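Afp3 (PDB 6RBN) probably builds, in many copies, the contractile sheath around the inner tube of the anti-feeding prophage, a phage-tail-like injection system. Local coordinates at residues 125-130 / 148-153; 161-166 / 188-193. All blocks are in the same frame, centred on the assembly; numbering follows the deposited sequence.

Contact 1: residues 125-130 / 148-153; sequences PCYLYP and DEVGEI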
loop_
_atom_site.group_PDB
_atom_site.type_symbol
_atom_site.label_atom_id
_atom_site.label_comp_id
_atom_site.label_asym_id
_atom_site.label_seq_id
_atom_site.Cartn_x
_atom_site.Cartn_y
_atom_site.Cartn_z
ATOM N N PRO D 125 -7.229 -13.136 61.138
ATOM C CA PRO D 125 -8.677 -13.131 61.417
ATOM C C PRO D 125 -9.057 -13.804 62.728
ATOM O O PRO D 125 -10.137 -13.515 63.256
ATOM C CB PRO D 125 -9.263 -13.861 60.201
ATOM C CG PRO D 125 -8.244 -13.685 59.123
ATOM C CD PRO D 125 -6.924 -13.740 59.830
ATOM N N CYS D 126 -8.238 -14.742 63.224
ATOM C CA CYS D 126 -8.181 -15.154 64.630
ATOM C C CYS D 126 -9.501 -15.632 65.239
ATOM O O CYS D 126 -10.108 -14.913 66.035
ATOM C CB CYS D 126 -7.617 -14.001 65.467
ATOM S SG CYS D 126 -7.192 -14.407 67.173
ATOM N N TYR D 127 -10.003 -16.787 64.818
ATOM C CA TYR D 127 -11.199 -17.363 65.415
ATOM C C TYR D 127 -10.938 -17.787 66.858
ATOM O O TYR D 127 -9.843 -18.231 67.206
ATOM C CB TYR D 127 -11.691 -18.556 64.594
ATOM C CG TYR D 127 -12.268 -18.153 63.263
ATOM C CD1 TYR D 127 -13.593 -17.757 63.150
ATOM C CD2 TYR D 127 -11.481 -18.128 62.128
ATOM C CE1 TYR D 127 -14.118 -17.374 61.941
ATOM C CE2 TYR D 127 -11.995 -17.741 60.917
ATOM C CZ TYR D 127 -13.314 -17.367 60.825
ATOM O OH TYR D 127 -13.830 -16.985 59.613
ATOM N N LEU D 128 -11.951 -17.617 67.707
ATOM C CA LEU D 128 -11.863 -17.966 69.118
ATOM C C LEU D 128 -12.994 -18.908 69.498
ATOM O O LEU D 128 -14.109 -18.784 68.991
ATOM C CB LEU D 128 -11.935 -16.740 70.027
ATOM C CG LEU D 128 -10.861 -15.664 69.947
ATOM C CD1 LEU D 128 -11.137 -14.621 71.008
ATOM C CD2 LEU D 128 -9.479 -16.246 70.098
ATOM N N TYR D 129 -12.702 -19.836 70.402
ATOM C CA TYR D 129 -13.713 -20.721 70.981
ATOM C C TYR D 129 -13.595 -20.687 72.495
ATOM O O TYR D 129 -12.715 -21.358 73.063
ATOM C CB TYR D 129 -13.554 -22.147 70.464
ATOM C CG TYR D 129 -14.589 -23.102 71.007
ATOM C CD1 TYR D 129 -15.903 -23.047 70.568
ATOM C CD2 TYR D 129 -14.251 -24.062 71.951
ATOM C CE1 TYR D 129 -16.852 -23.915 71.057
ATOM C CE2 TYR D 129 -15.195 -24.935 72.443
ATOM C CZ TYR D 129 -16.493 -24.854 71.991
ATOM O OH TYR D 129 -17.440 -25.720 72.477
ATOM N N PRO D 130 -14.442 -19.925 73.194
ATOM C CA PRO D 130 -14.367 -19.890 74.661
ATOM C C PRO D 130 -14.842 -21.182 75.309
ATOM O O PRO D 130 -16.002 -21.580 75.176
ATOM C CB PRO D 130 -15.266 -18.706 75.028
ATOM C CG PRO D 130 -16.202 -18.575 73.891
ATOM C CD PRO D 130 -15.443 -18.982 72.668
ATOM N N ASP D 148 -15.623 -27.497 61.210
ATOM C CA ASP D 148 -15.898 -27.739 59.802
ATOM C C ASP D 148 -16.968 -26.811 59.247
ATOM O O ASP D 148 -17.032 -26.621 58.029
ATOM C CB ASP D 148 -16.317 -29.190 59.596
ATOM C CG ASP D 148 -15.197 -30.158 59.889
ATOM O OD1 ASP D 148 -14.022 -29.771 59.736
ATOM O OD2 ASP D 148 -15.490 -31.311 60.267
ATOM N N GLU D 149 -17.810 -26.233 60.108
ATOM C CA GLU D 149 -18.833 -25.314 59.628
ATOM C C GLU D 149 -18.235 -23.981 59.206
ATOM O O GLU D 149 -18.772 -23.318 58.313
ATOM C CB GLU D 149 -19.897 -25.106 60.702
ATOM C CG GLU D 149 -20.717 -26.344 60.996
ATOM C CD GLU D 149 -21.765 -26.111 62.065
ATOM O OE1 GLU D 149 -21.785 -25.011 62.652
ATOM O OE2 GLU D 149 -22.566 -27.034 62.323
ATOM N N VAL D 150 -17.147 -23.569 59.829
ATOM C CA VAL D 150 -16.415 -22.380 59.412
ATOM C C VAL D 150 -15.370 -22.815 58.393
ATOM O O VAL D 150 -14.699 -23.834 58.570
ATOM C CB VAL D 150 -15.778 -21.681 60.624
ATOM C CG1 VAL D 150 -15.106 -20.388 60.209
ATOM C CG2 VAL D 150 -16.816 -21.431 61.704
ATOM N N GLY D 151 -15.226 -22.049 57.314
ATOM C CA GLY D 151 -14.508 -22.564 56.162
ATOM C C GLY D 151 -12.996 -22.522 56.299
ATOM O O GLY D 151 -12.289 -23.330 55.690
ATOM N N GLU D 152 -12.471 -21.586 57.093
ATOM C CA GLU D 152 -11.110 -21.108 56.874
ATOM C C GLU D 152 -10.146 -21.309 58.048
ATOM O O GLU D 152 -9.143 -20.606 58.131
ATOM C CB GLU D 152 -11.142 -19.634 56.471
ATOM C CG GLU D 152 -11.759 -18.718 57.506
ATOM C CD GLU D 152 -11.784 -17.270 57.067
ATOM O OE1 GLU D 152 -11.335 -16.980 55.939
ATOM O OE2 GLU D 152 -12.256 -16.419 57.854
ATOM N N ILE D 153 -10.385 -22.266 58.945
ATOM C CA ILE D 153 -9.396 -22.539 59.989
ATOM C C ILE D 153 -8.256 -23.371 59.414
ATOM O O ILE D 153 -8.485 -24.397 58.761
ATOM C CB ILE D 153 -10.044 -23.228 61.201
ATOM C CG1 ILE D 153 -10.836 -22.231 62.042
ATOM C CG2 ILE D 153 -9.020 -23.926 62.078
ATOM C CD1 ILE D 153 -12.281 -22.211 61.753
#
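Tyr127 carries nearly all of this contact, its ring lying among Val150, Glu152 and Ile153 of the loop that follows helix 143-149. Its ring carbon CG is anti to the carbonyl carbon (chi1 -70°), which carries the ring out toward the loop. Val150 comes from the opposite direction and lays one methyl over a face of the ring: its CG1 is 4.0 Å from the Tyr127 ring centroid and 29° off the ring normal, a CH-pi contact. Ile153 CD1 lies over the same face, offset toward the rim, and Ile153 CG1 is 4.2 Å from Tyr127 CD2.

Strand 127-130, which Tyr127 begins, is the middle strand of a small mixed sheet, parallel to 31-34 and antiparallel to 48-49, and Arg49 of the latter touches both Tyr127 and Glu152. Glu152 arrives at the edge of the ring, roughly at right angles to the tyrosine side chain, with its CD in the plane of the ring and its carboxylate turned 64° from that plane. The Tyr127 hydroxyl donates a hydrogen bond to Glu152 OE2; the modelled OH to OE2 length of 2.4 Å is doubtful at this resolution. Closer to the glutamate backbone, Glu152 CG lies beside the CE2 edge, 3.6 Å from Tyr127 CE2.

On either side of Tyr127 in sequence, the Cys126 and Leu128 side chains touch helix 111-120, so the strand has a helix on one side and the 148-153 loop on the other. Ahead of the loop, at the end of helix 143-149, Asp148 forms a salt bridge with Lys181 and a hydrogen bond with Tyr183, while Asp148 and Glu149 pack on the chain of Afp2.

Contact 2: residues 161-166 / 188-193; sequences PDETYR and DSVNGD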
loop_
_atom_site.group_PDB
_atom_site.type_symbol
_atom_site.label_atom_id
_atom_site.label_comp_id
_atom_site.label_asym_id
_atom_site.label_seq_id
_atom_site.Cartn_x
_atom_site.Cartn_y
_atom_site.Cartn_z
ATOM N N PRO D 161 -2.345 -22.213 79.961
ATOM C CA PRO D 161 -1.224 -22.646 80.812
ATOM C C PRO D 161 -1.478 -23.933 81.577
ATOM O O PRO D 161 -0.512 -24.531 82.064
ATOM C CB PRO D 161 -1.039 -21.466 81.770
ATOM C CG PRO D 161 -2.371 -20.833 81.831
ATOM C CD PRO D 161 -2.957 -20.974 80.463
ATOM N N ASP D 162 -2.725 -24.375 81.712
ATOM C CA ASP D 162 -2.999 -25.624 82.412
ATOM C C ASP D 162 -2.596 -26.806 81.538
ATOM O O ASP D 162 -2.686 -26.751 80.310
ATOM C CB ASP D 162 -4.479 -25.708 82.782
ATOM C CG ASP D 162 -4.778 -26.797 83.800
ATOM O OD1 ASP D 162 -3.841 -27.480 84.262
ATOM O OD2 ASP D 162 -5.966 -26.974 84.137
ATOM N N GLU D 163 -2.149 -27.883 82.184
ATOM C CA GLU D 163 -1.639 -29.031 81.443
ATOM C C GLU D 163 -2.755 -30.002 81.078
ATOM O O GLU D 163 -2.797 -30.503 79.951
ATOM C CB GLU D 163 -0.560 -29.736 82.266
ATOM C CG GLU D 163 0.306 -30.727 81.498
ATOM C CD GLU D 163 -0.261 -32.133 81.459
ATOM O OE1 GLU D 163 -1.005 -32.502 82.391
ATOM O OE2 GLU D 163 0.046 -32.871 80.499
ATOM N N THR D 164 -3.655 -30.291 82.018
ATOM C CA THR D 164 -4.759 -31.200 81.747
ATOM C C THR D 164 -5.849 -30.562 80.898
ATOM O O THR D 164 -6.684 -31.283 80.345
ATOM C CB THR D 164 -5.366 -31.698 83.056
ATOM O OG1 THR D 164 -5.854 -30.583 83.811
ATOM C CG2 THR D 164 -4.325 -32.440 83.875
ATOM N N TYR D 165 -5.862 -29.232 80.799
ATOM C CA TYR D 165 -6.798 -28.555 79.910
ATOM C C TYR D 165 -6.446 -28.819 78.453
ATOM O O TYR D 165 -7.331 -29.070 77.631
ATOM C CB TYR D 165 -6.777 -27.056 80.199
ATOM C CG TYR D 165 -7.800 -26.217 79.465
ATOM C CD1 TYR D 165 -9.083 -26.056 79.963
ATOM C CD2 TYR D 165 -7.481 -25.589 78.274
ATOM C CE1 TYR D 165 -10.012 -25.279 79.298
ATOM C CE2 TYR D 165 -8.396 -24.816 77.604
ATOM C CZ TYR D 165 -9.657 -24.666 78.117
ATOM O OH TYR D 165 -10.564 -23.894 77.436
ATOM N N ARG D 166 -5.155 -28.771 78.122
ATOM C CA ARG D 166 -4.728 -28.939 76.739
ATOM C C ARG D 166 -4.829 -30.388 76.293
ATOM O O ARG D 166 -5.082 -30.660 75.115
ATOM C CB ARG D 166 -3.301 -28.432 76.572
ATOM C CG ARG D 166 -3.175 -26.940 76.685
ATOM C CD ARG D 166 -1.727 -26.526 76.652
ATOM N NE ARG D 166 -1.042 -26.977 77.856
ATOM C CZ ARG D 166 0.244 -26.777 78.102
ATOM N NH1 ARG D 166 0.984 -26.112 77.239
ATOM N NH2 ARG D 166 0.786 -27.223 79.224
ATOM N N ASP D 188 2.160 -28.152 72.608
ATOM C CA ASP D 188 3.165 -27.624 73.517
ATOM C C ASP D 188 3.657 -28.737 74.422
ATOM O O ASP D 188 2.853 -29.431 75.047
ATOM C CB ASP D 188 2.594 -26.489 74.360
ATOM C CG ASP D 188 2.318 -25.260 73.553
ATOM O OD1 ASP D 188 3.091 -24.973 72.619
ATOM O OD2 ASP D 188 1.296 -24.594 73.809
ATOM N N SER D 189 4.970 -28.896 74.495
ATOM C CA SER D 189 5.530 -29.905 75.372
ATOM C C SER D 189 5.438 -29.446 76.822
ATOM O O SER D 189 5.302 -28.257 77.122
ATOM C CB SER D 189 6.980 -30.193 74.997
ATOM O OG SER D 189 7.519 -31.193 75.838
ATOM N N VAL D 190 5.504 -30.411 77.728
ATOM C CA VAL D 190 5.406 -30.142 79.156
ATOM C C VAL D 190 6.768 -30.211 79.826
ATOM O O VAL D 190 7.162 -29.293 80.545
ATOM C CB VAL D 190 4.408 -31.122 79.808
ATOM C CG1 VAL D 190 4.268 -30.826 81.288
ATOM C CG2 VAL D 190 3.076 -31.050 79.100
ATOM N N ASN D 191 7.505 -31.298 79.596
ATOM C CA ASN D 191 8.853 -31.422 80.134
ATOM C C ASN D 191 9.846 -31.942 79.098
ATOM O O ASN D 191 10.934 -32.395 79.470
ATOM C CB ASN D 191 8.855 -32.310 81.387
ATOM C CG ASN D 191 8.221 -33.674 81.153
ATOM O OD1 ASN D 191 7.818 -34.011 80.043
ATOM N ND2 ASN D 191 8.130 -34.465 82.215
ATOM N N GLY D 192 9.505 -31.892 77.813
ATOM C CA GLY D 192 10.460 -32.251 76.784
ATOM C C GLY D 192 10.034 -33.416 75.919
ATOM O O GLY D 192 10.881 -34.118 75.361
ATOM N N ASP D 193 8.727 -33.635 75.794
ATOM C CA ASP D 193 8.226 -34.721 74.967
ATOM C C ASP D 193 6.855 -34.355 74.422
ATOM O O ASP D 193 6.222 -33.399 74.876
ATOM C CB ASP D 193 8.189 -36.046 75.743
ATOM C CG ASP D 193 7.408 -35.950 77.041
ATOM O OD1 ASP D 193 6.966 -34.846 77.420
ATOM O OD2 ASP D 193 7.232 -37.001 77.694
#
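Arg166 and Asp188 form the buried half of this contact, where the first turn of helix 163-172 meets the end of strand 185-188. The two side chains cross at about a right angle. Arg166 NH1 lies 3.3 Å from Asp188 CB, and the ion pair is a long one, with 3.8 Å between Arg166 NH1 and Asp188 OD2. That oxygen stands near the guanidinium plane, at its edge, although the carboxylate is turned 50° against the guanidinium. A bend at chi3 (-68°) folds the arginine back along its own helix, so that Arg166 NE donates to Asp162 O at 3.0 Å, approaching the carbonyl from out of its plane. Asp188 is itself committed to a partner outside the two segments, since its OD1 is hydrogen-bonded to Ser271 OG.

Toward solvent the contact is looser and largely apolar. With CG anti to the backbone N (chi1 -165°), Glu163 brings that carbon to 3.7 Å from Val190 CG2; the bend at chi2 then directs the carboxylate, whose OE2 skirts the same methyl. Val190 lies in an exposed turn held by Ser189, whose OG accepts from Gly192 N at 2.9 Å in an ST motif and donates to Asp193 O at 2.7 Å.

Since the ion pair is long and both ends have other partners, the Arg166-Asp188 attraction is probably weaker than a hydrogen-bonded salt bridge; what fixes the guanidinium's position is more likely its bond to the Asp162 carbonyl, just before the helix.

In the fold
Contact 1 closes before contact 2 opens, so the two follow in series along the chain: contact 1 uses the loop leaving helix 143-149, contact 2 the start of helix 163-172, the next helix along. Their centres are 23 Å apart and their nearest atoms about 5 Å, without touching. Strand 127-130 ties them together: it lies in contact 1, and the residue after it, Leu131, accepts at its carbonyl a hydrogen bond from Tyr165 OH of the contact 2 helix. Afp2 meets Asp148 and Glu149, beside the touching residues of contact 1, whereas no other chain touches the segments of contact 2. Contact 1 thus probably borders a subunit interface of the sheath-tube assembly.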